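PDB 6XF9: packaging protein UL32 from Human herpesvirus 8 type M, which forms a pentameric, zinc-binding ring required for packaging of the viral genome, and probably directs newly made capsids to replication compartments in the nucleus. Local coordinates for residues D[149-154]-D[415-420]; D[209-214]-D[391-396]; D[340-345]-D[354-359]; D[22-27]-D[278-283]. All blocks are in the same frame, centred on the assembly; numbering follows the deposited sequence.

Contact 1. Residues D[149-154]-D[415-420]; sequences SNLQFL and CEVVQT. With ZN (zinc ion), chain Q.
Cys415 does two jobs at once: its thiolate binds zinc at 2.3 Å (SG to ZN), and the same SG caps helix 416-430, accepting a weak but nearly straight bond (177°) from Val418 N at 3.6 Å. SG lies anti to the backbone N (chi1 -175°), and Cys191, Cys192 and His452 complete the zinc site. From the next residue on, the helix lies against helix 145-164, which runs almost alongside at 15°, the two short axes 10.1 Å apart. Leu151 packs in the middle. Its CB touches Thr420 OG1 at 3.6 Å, while CD1 slides past the Glu416 chain, 4.1 Å from Glu416 CB. Thr420 OG1 is turned back on its own helix and donates to Glu416 O at 2.8 Å from above the carbonyl plane; Thr420 N bonds the same oxygen. Glu416 stretches out across Gln152, bringing OE2 within 3.8 Å of Gln152 CG, and forms a salt bridge with Lys155 of the same helix as Gln152. On helix 145-164, Asn150 bonds His458 of a neighbouring subunit. No hydrogen bond joins the two six-residue segments; Lys155, one turn on, supplies the polar tie across the pair, and the capping N-H probably stabilises negative charge on the zinc-bound sulphur.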
loop_
_atom_site.group_PDB
_atom_site.type_symbol
_atom_site.label_atom_id
_atom_site.label_comp_id
_atom_site.label_asym_id
_atom_site.label_seq_id
_atom_site.Cartn_x
_atom_site.Cartn_y
_atom_site.Cartn_z
ATOM N N SER D 149 26.138 18.651 2.005
ATOM C CA SER D 149 25.735 18.943 0.632
ATOM C C SER D 149 24.387 18.299 0.297
ATOM O O SER D 149 23.649 18.812 -0.558
ATOM C CB SER D 149 26.829 18.535 -0.361
ATOM O OG SER D 149 26.790 17.163 -0.703
ATOM N N ASN D 150 24.052 17.160 0.915
ATOM C CA ASN D 150 22.712 16.617 0.705
ATOM C C ASN D 150 21.662 17.621 1.168
ATOM O O ASN D 150 20.758 17.988 0.408
ATOM C CB ASN D 150 22.554 15.255 1.393
ATOM C CG ASN D 150 23.491 14.165 0.769
ATOM O OD1 ASN D 150 23.733 14.133 -0.459
ATOM N ND2 ASN D 150 23.984 13.255 1.610
ATOM N N LEU D 151 21.809 18.139 2.391
ATOM C CA LEU D 151 20.839 19.096 2.915
ATOM C C LEU D 151 20.844 20.392 2.125
ATOM O O LEU D 151 19.789 20.999 1.918
ATOM C CB LEU D 151 21.099 19.369 4.393
ATOM C CG LEU D 151 20.799 18.169 5.287
ATOM C CD1 LEU D 151 21.037 18.501 6.728
ATOM C CD2 LEU D 151 19.385 17.713 5.080
ATOM N N GLN D 152 21.999 20.859 1.689
ATOM C CA GLN D 152 21.991 22.088 0.903
ATOM C C GLN D 152 21.270 21.881 -0.418
ATOM O O GLN D 152 20.601 22.796 -0.915
ATOM C CB GLN D 152 23.420 22.566 0.678
ATOM C CG GLN D 152 24.121 22.848 1.988
ATOM C CD GLN D 152 25.439 23.530 1.803
ATOM O OE1 GLN D 152 26.053 23.420 0.739
ATOM N NE2 GLN D 152 25.887 24.258 2.838
ATOM N N PHE D 153 21.434 20.699 -1.019
ATOM C CA PHE D 153 20.684 20.334 -2.215
ATOM C C PHE D 153 19.186 20.556 -2.007
ATOM O O PHE D 153 18.538 21.292 -2.760
ATOM C CB PHE D 153 20.988 18.874 -2.561
ATOM C CG PHE D 153 20.282 18.375 -3.790
ATOM C CD1 PHE D 153 20.769 18.683 -5.059
ATOM C CD2 PHE D 153 19.137 17.586 -3.678
ATOM C CE1 PHE D 153 20.126 18.232 -6.193
ATOM C CE2 PHE D 153 18.494 17.124 -4.796
ATOM C CZ PHE D 153 18.987 17.444 -6.062
ATOM N N LEU D 154 18.624 19.926 -0.964
ATOM C CA LEU D 154 17.202 20.072 -0.655
ATOM C C LEU D 154 16.815 21.534 -0.444
ATOM O O LEU D 154 15.749 21.979 -0.889
ATOM C CB LEU D 154 16.860 19.250 0.586
ATOM C CG LEU D 154 16.937 17.735 0.412
ATOM C CD1 LEU D 154 16.639 17.028 1.686
ATOM C CD2 LEU D 154 15.907 17.340 -0.605
ATOM N N CYS D 415 20.877 23.909 13.950
ATOM C CA CYS D 415 20.554 22.564 13.491
ATOM C C CYS D 415 20.188 22.642 12.019
ATOM O O CYS D 415 19.133 23.181 11.682
ATOM C CB CYS D 415 19.419 21.965 14.303
ATOM S SG CYS D 415 19.124 20.233 13.825
ATOM N N GLU D 416 21.052 22.116 11.142
ATOM C CA GLU D 416 20.764 22.197 9.707
ATOM C C GLU D 416 19.581 21.314 9.329
ATOM O O GLU D 416 18.873 21.619 8.363
ATOM C CB GLU D 416 22.005 21.839 8.878
ATOM C CG GLU D 416 21.983 22.437 7.470
ATOM C CD GLU D 416 23.378 22.525 6.809
ATOM O OE1 GLU D 416 24.320 21.908 7.347
ATOM O OE2 GLU D 416 23.530 23.179 5.735
ATOM N N VAL D 417 19.333 20.238 10.089
ATOM C CA VAL D 417 18.150 19.403 9.844
ATOM C C VAL D 417 16.886 20.226 10.013
ATOM O O VAL D 417 16.114 20.393 9.069
ATOM C CB VAL D 417 18.133 18.179 10.778
ATOM C CG1 VAL D 417 16.785 17.496 10.720
ATOM C CG2 VAL D 417 19.229 17.213 10.383
ATOM N N VAL D 418 16.697 20.821 11.191
ATOM C CA VAL D 418 15.521 21.663 11.410
ATOM C C VAL D 418 15.515 22.840 10.446
ATOM O O VAL D 418 14.463 23.213 9.910
ATOM C CB VAL D 418 15.463 22.142 12.867
ATOM C CG1 VAL D 418 14.479 23.260 12.984
ATOM C CG2 VAL D 418 15.051 21.024 13.772
ATOM N N GLN D 419 16.682 23.436 10.173
ATOM C CA GLN D 419 16.698 24.515 9.184
ATOM C C GLN D 419 16.164 24.014 7.847
ATOM O O GLN D 419 15.355 24.685 7.197
ATOM C CB GLN D 419 18.103 25.107 9.022
ATOM C CG GLN D 419 18.111 26.404 8.194
ATOM C CD GLN D 419 19.434 26.652 7.426
ATOM O OE1 GLN D 419 20.211 25.731 7.160
ATOM N NE2 GLN D 419 19.676 27.908 7.063
ATOM N N THR D 420 16.604 22.828 7.414
ATOM C CA THR D 420 16.178 22.332 6.106
ATOM C C THR D 420 14.679 22.080 6.071
ATOM O O THR D 420 14.005 22.443 5.102
ATOM C CB THR D 420 16.939 21.066 5.731
ATOM O OG1 THR D 420 18.337 21.370 5.616
ATOM C CG2 THR D 420 16.453 20.535 4.409
HETATM ZN ZN ZN Q . 18.540 19.197 15.757
#

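Contact 2. Residues D[209-214]-D[391-396]; sequences ARATFC and EQEYKK
Helices 207-213 and 391-402 run roughly antiparallel, their short axes 8.2 Å apart at 150°, and make a close helix-helix pair across the last turn of one and the first of the other. The backbones come nearest at Thr212 and Glu393, whose CA atoms are 5.2 Å apart; Ala211 and Thr212 present short side chains on the first helix. No hydrogen bond joins the two segments directly. Arg390, just before the second helix, supplies polar ties instead, its NH1 bonding the carbonyls of Ala211 and Cys214 where the first helix ends. On one flank of the seam Ala211 CB rests against Glu393 CG at 3.9 Å, the glutamate chain bent at chi2 (91°). Thr212 is the centrepiece. Its OG1 lies beside the backbone N and bonds back to Leu208 O, so this hydroxyl is satisfied within its own helix even as it packs 3.5 Å from Glu393 CB. The methyl branch therefore points the other way, anti to the backbone N, and wedges between two rings. Tyr394, with its hydroxyl bonded to Phe2 O, offers the edge of its ring, and Phe213 CZ also comes to that edge, 4.2 Å from Tyr394 CE1. Thr212 CG2 ends 3.6 Å from Tyr394 CD1 while sitting 3.9 Å above the centre of one face of the Phe213 ring.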
loop_
_atom_site.group_PDB
_atom_site.type_symbol
_atom_site.label_atom_id
_atom_site.label_comp_id
_atom_site.label_asym_id
_atom_site.label_seq_id
_atom_site.Cartn_x
_atom_site.Cartn_y
_atom_site.Cartn_z
ATOM N N ALA D 209 31.458 36.581 23.652
ATOM C CA ALA D 209 30.416 37.488 23.196
ATOM C C ALA D 209 29.683 38.112 24.377
ATOM O O ALA D 209 29.329 39.293 24.336
ATOM C CB ALA D 209 29.454 36.759 22.265
ATOM N N ARG D 210 29.473 37.355 25.452
ATOM C CA ARG D 210 28.826 37.935 26.622
ATOM C C ARG D 210 29.637 39.100 27.165
ATOM O O ARG D 210 29.095 40.176 27.450
ATOM C CB ARG D 210 28.656 36.884 27.707
ATOM C CG ARG D 210 27.591 37.239 28.705
ATOM C CD ARG D 210 27.734 36.392 29.949
ATOM N NE ARG D 210 29.088 36.525 30.467
ATOM C CZ ARG D 210 29.569 37.639 31.021
ATOM N NH1 ARG D 210 28.803 38.717 31.127
ATOM N NH2 ARG D 210 30.823 37.679 31.457
ATOM N N ALA D 211 30.947 38.888 27.326
ATOM C CA ALA D 211 31.842 39.930 27.808
ATOM C C ALA D 211 31.804 41.151 26.905
ATOM O O ALA D 211 31.773 42.286 27.391
ATOM C CB ALA D 211 33.263 39.381 27.898
ATOM N N THR D 212 31.734 40.941 25.593
ATOM C CA THR D 212 31.837 42.061 24.670
ATOM C C THR D 212 30.550 42.861 24.551
ATOM O O THR D 212 30.605 44.066 24.294
ATOM C CB THR D 212 32.248 41.565 23.293
ATOM O OG1 THR D 212 33.456 40.819 23.425
ATOM C CG2 THR D 212 32.495 42.724 22.368
ATOM N N PHE D 213 29.387 42.244 24.715
ATOM C CA PHE D 213 28.150 42.914 24.341
ATOM C C PHE D 213 27.176 43.105 25.477
ATOM O O PHE D 213 26.298 43.968 25.371
ATOM C CB PHE D 213 27.439 42.145 23.218
ATOM C CG PHE D 213 28.257 42.016 21.963
ATOM C CD1 PHE D 213 28.360 43.076 21.077
ATOM C CD2 PHE D 213 28.905 40.837 21.665
ATOM C CE1 PHE D 213 29.107 42.961 19.917
ATOM C CE2 PHE D 213 29.647 40.712 20.504
ATOM C CZ PHE D 213 29.751 41.774 19.631
ATOM N N CYS D 214 27.284 42.325 26.537
ATOM C CA CYS D 214 26.273 42.304 27.574
ATOM C C CYS D 214 26.647 43.244 28.720
ATOM O O CYS D 214 27.823 43.534 28.966
ATOM C CB CYS D 214 26.075 40.868 28.059
ATOM S SG CYS D 214 25.394 39.771 26.705
ATOM N N GLU D 391 35.694 47.533 23.476
ATOM C CA GLU D 391 36.755 47.320 22.497
ATOM C C GLU D 391 37.852 46.396 23.014
ATOM O O GLU D 391 38.429 45.641 22.220
ATOM C CB GLU D 391 37.325 48.658 22.026
ATOM C CG GLU D 391 36.396 49.408 21.020
ATOM C CD GLU D 391 36.322 48.773 19.590
ATOM O OE1 GLU D 391 37.238 47.999 19.201
ATOM O OE2 GLU D 391 35.341 49.060 18.851
ATOM N N GLN D 392 38.142 46.389 24.317
ATOM C CA GLN D 392 39.196 45.474 24.772
ATOM C C GLN D 392 38.773 44.013 24.600
ATOM O O GLN D 392 39.558 43.187 24.116
ATOM C CB GLN D 392 39.583 45.764 26.229
ATOM N N GLU D 393 37.518 43.685 24.946
ATOM C CA GLU D 393 37.006 42.329 24.767
ATOM C C GLU D 393 36.654 42.057 23.308
ATOM O O GLU D 393 36.835 40.932 22.811
ATOM C CB GLU D 393 35.779 42.112 25.657
ATOM C CG GLU D 393 36.094 41.987 27.163
ATOM C CD GLU D 393 36.055 43.316 27.911
ATOM O OE1 GLU D 393 35.851 44.375 27.271
ATOM O OE2 GLU D 393 36.246 43.303 29.150
ATOM N N TYR D 394 36.188 43.089 22.604
ATOM C CA TYR D 394 35.905 42.962 21.181
ATOM C C TYR D 394 37.139 42.524 20.404
ATOM O O TYR D 394 37.030 41.808 19.403
ATOM C CB TYR D 394 35.396 44.286 20.654
ATOM C CG TYR D 394 34.833 44.197 19.279
ATOM C CD1 TYR D 394 33.735 43.402 19.024
ATOM C CD2 TYR D 394 35.366 44.935 18.236
ATOM C CE1 TYR D 394 33.203 43.314 17.757
ATOM C CE2 TYR D 394 34.833 44.854 16.961
ATOM C CZ TYR D 394 33.753 44.032 16.732
ATOM O OH TYR D 394 33.209 43.933 15.470
ATOM N N LYS D 395 38.321 42.983 20.824
ATOM C CA LYS D 395 39.556 42.555 20.174
ATOM C C LYS D 395 39.780 41.064 20.370
ATOM O O LYS D 395 40.264 40.379 19.466
ATOM C CB LYS D 395 40.743 43.358 20.711
ATOM N N LYS D 396 39.406 40.534 21.538
ATOM C CA LYS D 396 39.541 39.098 21.752
ATOM C C LYS D 396 38.525 38.334 20.919
ATOM O O LYS D 396 38.850 37.293 20.331
ATOM C CB LYS D 396 39.368 38.757 23.232
ATOM C CG LYS D 396 40.487 39.236 24.151
ATOM C CD LYS D 396 40.275 38.735 25.594
ATOM C CE LYS D 396 39.462 39.732 26.451
ATOM N NZ LYS D 396 40.332 40.753 27.168
#

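Contact 3. Residues D[340-345]-D[354-359]; sequences PFAMPY and LIRGCT
The connection between helices 329-338 and 349-357 folds back so that residues 340-345 lie against the last turn of helix 349-357, a helix-to-helix connection that packs back on the second helix. The polar part belongs to Arg356. Its chain is extended at chi2 and bends at chi3 (58°), which carries the guanidinium up to the start of the loop, where NH1 donates to Pro340 O at 3.2 Å. This bond is well short of ideal: the N-H...O angle is 138°, and the donor stands above the carbonyl plane. NH2 of the same group bonds Leu337 O at the end of helix 329-338, so one arginine grips both that helix end and the loop that follows it. Against the flat of the guanidinium comes an alkyl contact, for Ala342 CB lies over one face, 3.4 Å from Arg356 NE and displaced toward the rim. The purely apolar part is deeper. Met343 adopts a left-handed backbone conformation (phi 52°), and its side chain extends to the sulphur before turning at chi3. It crosses Ile355 at about a right angle, with the methyl CE 3.6 Å from Ile355 CD1. Leu312 and Leu315 of helix 308-321 and Leu298 of helix 297-304 pack on Ile355 too, burying this side chain among three helices, about 11 Å from a zinc ion. Closest of all in this apolar patch, Met343 SD sits 3.4 Å from Ile355 CG2, the branch that lies anti to the backbone N.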
loop_
_atom_site.group_PDB
_atom_site.type_symbol
_atom_site.label_atom_id
_atom_site.label_comp_id
_atom_site.label_asym_id
_atom_site.label_seq_id
_atom_site.Cartn_x
_atom_site.Cartn_y
_atom_site.Cartn_z
ATOM N N PRO D 340 -4.789 50.776 25.639
ATOM C CA PRO D 340 -4.039 51.913 25.144
ATOM C C PRO D 340 -2.666 51.938 25.703
ATOM O O PRO D 340 -1.813 52.530 25.117
ATOM C CB PRO D 340 -4.853 53.088 25.636
ATOM C CG PRO D 340 -6.213 52.538 25.823
ATOM C CD PRO D 340 -5.925 51.215 26.441
ATOM N N PHE D 341 -2.457 51.291 26.825
ATOM C CA PHE D 341 -1.169 51.277 27.479
ATOM C C PHE D 341 -0.422 50.008 27.220
ATOM O O PHE D 341 0.400 49.609 28.001
ATOM C CB PHE D 341 -1.346 51.431 28.982
ATOM N N ALA D 342 -0.722 49.370 26.114
ATOM C CA ALA D 342 -0.144 48.083 25.789
ATOM C C ALA D 342 1.331 47.986 25.658
ATOM O O ALA D 342 1.982 48.858 25.177
ATOM C CB ALA D 342 -0.760 47.578 24.522
ATOM N N MET D 343 1.863 46.870 26.088
ATOM C CA MET D 343 3.317 46.704 25.955
ATOM C C MET D 343 4.161 47.844 26.519
ATOM O O MET D 343 5.002 48.402 25.814
ATOM C CB MET D 343 3.688 46.463 24.488
ATOM C CG MET D 343 3.020 45.244 23.872
ATOM S SD MET D 343 3.493 44.985 22.151
ATOM C CE MET D 343 5.259 44.742 22.319
ATOM N N PRO D 344 3.942 48.196 27.794
ATOM C CA PRO D 344 4.686 49.339 28.354
ATOM C C PRO D 344 6.179 49.079 28.484
ATOM O O PRO D 344 6.949 50.040 28.639
ATOM C CB PRO D 344 4.033 49.551 29.723
ATOM C CG PRO D 344 3.260 48.286 30.020
ATOM C CD PRO D 344 3.331 47.364 28.844
ATOM N N TYR D 345 6.602 47.808 28.431
ATOM C CA TYR D 345 8.001 47.400 28.482
ATOM C C TYR D 345 8.793 47.813 27.251
ATOM O O TYR D 345 10.014 47.616 27.230
ATOM C CB TYR D 345 8.092 45.873 28.643
ATOM C CG TYR D 345 7.040 45.092 27.852
ATOM C CD1 TYR D 345 7.256 44.701 26.525
ATOM C CD2 TYR D 345 5.831 44.750 28.439
ATOM C CE1 TYR D 345 6.280 44.002 25.813
ATOM C CE2 TYR D 345 4.865 44.061 27.746
ATOM C CZ TYR D 345 5.079 43.681 26.437
ATOM O OH TYR D 345 4.081 42.981 25.771
ATOM N N LEU D 354 4.220 49.679 15.773
ATOM C CA LEU D 354 4.230 48.705 14.684
ATOM C C LEU D 354 3.633 47.381 15.149
ATOM O O LEU D 354 2.763 46.812 14.478
ATOM C CB LEU D 354 5.653 48.514 14.156
ATOM C CG LEU D 354 5.860 47.799 12.824
ATOM C CD1 LEU D 354 7.261 48.108 12.327
ATOM C CD2 LEU D 354 5.665 46.275 12.928
ATOM N N ILE D 355 4.131 46.856 16.278
ATOM C CA ILE D 355 3.639 45.592 16.822
ATOM C C ILE D 355 2.135 45.662 17.055
ATOM O O ILE D 355 1.391 44.739 16.707
ATOM C CB ILE D 355 4.412 45.231 18.105
ATOM C CG1 ILE D 355 5.879 44.904 17.773
ATOM C CG2 ILE D 355 3.747 44.079 18.850
ATOM C CD1 ILE D 355 6.745 44.627 19.006
ATOM N N ARG D 356 1.664 46.759 17.648
ATOM C CA ARG D 356 0.238 46.914 17.940
ATOM C C ARG D 356 -0.601 47.122 16.694
ATOM O O ARG D 356 -1.822 46.951 16.752
ATOM C CB ARG D 356 0.036 48.067 18.909
ATOM C CG ARG D 356 0.712 47.786 20.231
ATOM C CD ARG D 356 0.403 48.859 21.230
ATOM N NE ARG D 356 -1.036 48.985 21.425
ATOM C CZ ARG D 356 -1.615 50.022 22.015
ATOM N NH1 ARG D 356 -0.862 51.013 22.485
ATOM N NH2 ARG D 356 -2.937 50.058 22.159
ATOM N N GLY D 357 0.009 47.558 15.593
ATOM C CA GLY D 357 -0.709 47.681 14.336
ATOM C C GLY D 357 -0.825 46.389 13.555
ATOM O O GLY D 357 -1.681 46.290 12.670
ATOM N N CYS D 358 0.045 45.415 13.832
ATOM C CA CYS D 358 -0.053 44.119 13.184
ATOM C C CYS D 358 -1.396 43.477 13.488
ATOM O O CYS D 358 -1.974 43.674 14.561
ATOM C CB CYS D 358 1.079 43.198 13.637
ATOM S SG CYS D 358 2.729 43.639 13.003
ATOM N N THR D 359 -1.884 42.689 12.535
ATOM C CA THR D 359 -3.118 41.958 12.744
ATOM C C THR D 359 -2.895 40.838 13.759
ATOM O O THR D 359 -1.771 40.352 13.916
ATOM C CB THR D 359 -3.610 41.390 11.415
ATOM O OG1 THR D 359 -2.849 40.222 11.072
ATOM C CG2 THR D 359 -3.423 42.406 10.344
#

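Contact 4. Residues D[22-27]-D[278-283]; sequences AASLLP and CLMHPT
A type I turn from Ala22 to Leu25 leads out of helix 14-22 into the short strand 26-27, and it is met by a single 3-10 turn, residues 278-280. The tie between them is one backbone bond: Leu279 N donates to Ser24 O at 3.2 Å, fairly straight (159°) and in the carbonyl plane. The side chains close around it. Leu279 CB lies 3.4 Å from the same Ser24 O, and its CD2 reaches Leu26 CD2 at 3.8 Å, the two leucines crossing at about a right angle. Leu26 CD1 turns instead to Cys278 SG, 3.6 Å away; this sulphur takes the crowded position between the backbone N and carbonyl carbon (chi1 59°). On the other side of the bond Met280 CG packs 3.4 Å from Ser24 OG, a hydroxyl already bonded to Leu20 O in the preceding helix. The contact is buried in the protein interior. Leu26 pairs by its backbone with Asp272 in a two-stranded antiparallel sheet, Leu279 leans on Ile42 of helix 37-45, and Met280 inserts between helices 14-22 and 89-106, touching Leu20, Leu21, Trp89 and Met93.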
loop_
_atom_site.group_PDB
_atom_site.type_symbol
_atom_site.label_atom_id
_atom_site.label_comp_id
_atom_site.label_asym_id
_atom_site.label_seq_id
_atom_site.Cartn_x
_atom_site.Cartn_y
_atom_site.Cartn_z
ATOM N N ALA D 22 17.056 47.805 -6.343
ATOM C CA ALA D 22 16.419 47.830 -7.654
ATOM C C ALA D 22 16.473 46.460 -8.305
ATOM O O ALA D 22 15.491 46.013 -8.909
ATOM C CB ALA D 22 17.075 48.879 -8.544
ATOM N N ALA D 23 17.618 45.778 -8.211
ATOM C CA ALA D 23 17.758 44.422 -8.744
ATOM C C ALA D 23 17.026 43.363 -7.913
ATOM O O ALA D 23 17.118 42.173 -8.245
ATOM C CB ALA D 23 19.242 44.058 -8.849
ATOM N N SER D 24 16.329 43.749 -6.840
ATOM C CA SER D 24 15.662 42.813 -5.944
ATOM C C SER D 24 14.138 42.920 -5.988
ATOM O O SER D 24 13.454 42.339 -5.135
ATOM C CB SER D 24 16.173 43.024 -4.521
ATOM O OG SER D 24 17.550 42.696 -4.462
ATOM N N LEU D 25 13.591 43.623 -6.970
ATOM C CA LEU D 25 12.160 43.658 -7.197
ATOM C C LEU D 25 11.827 42.646 -8.288
ATOM O O LEU D 25 12.675 42.283 -9.105
ATOM C CB LEU D 25 11.711 45.049 -7.635
ATOM C CG LEU D 25 11.913 46.209 -6.663
ATOM C CD1 LEU D 25 11.832 47.554 -7.417
ATOM C CD2 LEU D 25 10.961 46.180 -5.510
ATOM N N LEU D 26 10.593 42.168 -8.280
ATOM C CA LEU D 26 10.148 41.214 -9.293
ATOM C C LEU D 26 9.708 41.925 -10.577
ATOM O O LEU D 26 9.367 43.109 -10.552
ATOM C CB LEU D 26 9.010 40.374 -8.730
ATOM C CG LEU D 26 9.453 39.318 -7.736
ATOM C CD1 LEU D 26 8.245 38.776 -7.046
ATOM C CD2 LEU D 26 10.153 38.211 -8.504
ATOM N N PRO D 27 9.710 41.223 -11.720
ATOM C CA PRO D 27 9.229 41.837 -12.973
ATOM C C PRO D 27 7.746 42.196 -12.915
ATOM O O PRO D 27 6.932 41.457 -12.349
ATOM C CB PRO D 27 9.492 40.750 -14.023
ATOM C CG PRO D 27 10.557 39.894 -13.452
ATOM C CD PRO D 27 10.364 39.923 -11.958
ATOM N N CYS D 278 11.552 41.867 -2.405
ATOM C CA CYS D 278 11.300 40.573 -1.786
ATOM C C CYS D 278 12.288 39.508 -2.228
ATOM O O CYS D 278 12.344 38.452 -1.593
ATOM C CB CYS D 278 9.869 40.109 -2.091
ATOM S SG CYS D 278 9.483 39.949 -3.857
ATOM N N LEU D 279 13.075 39.755 -3.277
ATOM C CA LEU D 279 14.111 38.815 -3.678
ATOM C C LEU D 279 15.310 38.860 -2.753
ATOM O O LEU D 279 16.328 38.227 -3.055
ATOM C CB LEU D 279 14.540 39.070 -5.123
ATOM C CG LEU D 279 13.434 38.851 -6.150
ATOM C CD1 LEU D 279 13.897 39.197 -7.562
ATOM C CD2 LEU D 279 12.951 37.414 -6.100
ATOM N N MET D 280 15.222 39.628 -1.663
ATOM C CA MET D 280 16.195 39.596 -0.579
ATOM C C MET D 280 15.677 38.906 0.677
ATOM O O MET D 280 16.410 38.822 1.667
ATOM C CB MET D 280 16.637 41.012 -0.217
ATOM C CG MET D 280 17.581 41.631 -1.196
ATOM S SD MET D 280 17.699 43.377 -0.836
ATOM C CE MET D 280 18.777 43.391 0.586
ATOM N N HIS D 281 14.466 38.410 0.658
ATOM C CA HIS D 281 13.718 37.746 1.703
ATOM C C HIS D 281 13.705 36.243 1.430
ATOM O O HIS D 281 13.819 35.823 0.272
ATOM C CB HIS D 281 12.281 38.270 1.730
ATOM C CG HIS D 281 11.544 37.919 2.976
ATOM N ND1 HIS D 281 10.973 36.681 3.179
ATOM C CD2 HIS D 281 11.265 38.651 4.083
ATOM C CE1 HIS D 281 10.405 36.653 4.375
ATOM N NE2 HIS D 281 10.566 37.837 4.944
ATOM N N PRO D 282 13.590 35.384 2.450
ATOM C CA PRO D 282 13.633 33.930 2.191
ATOM C C PRO D 282 12.535 33.389 1.268
ATOM O O PRO D 282 12.760 32.373 0.596
ATOM C CB PRO D 282 13.534 33.326 3.598
ATOM C CG PRO D 282 13.333 34.517 4.568
ATOM C CD PRO D 282 13.897 35.685 3.855
ATOM N N THR D 283 11.346 33.989 1.233
ATOM C CA THR D 283 10.255 33.420 0.448
ATOM C C THR D 283 10.184 33.947 -0.991
ATOM O O THR D 283 9.341 33.480 -1.768
ATOM C CB THR D 283 8.932 33.673 1.161
ATOM O OG1 THR D 283 8.627 35.061 1.055
ATOM C CG2 THR D 283 9.042 33.319 2.628
#

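How the contacts relate
None of the four contacts touches another; their centres lie 23 to 36 Å apart. Contacts 1 and 4 come closest, with nearest atoms about 9 Å apart, and their segments alternate along the chain, as do those of contacts 2 and 4. Contact 3 is nested in the loop closed by contact 2, and contact 2 in that closed by contact 1; helices 391-402 and 416-430, used by contacts 2 and 1, are consecutive. Contacts 1, 2 and 4 join parts of the chain some 180 to 260 residues apart, while contact 3 is local. Together they knit one mostly helical subunit, and contact 1 links a zinc site to the helix that meets a neighbouring subunit.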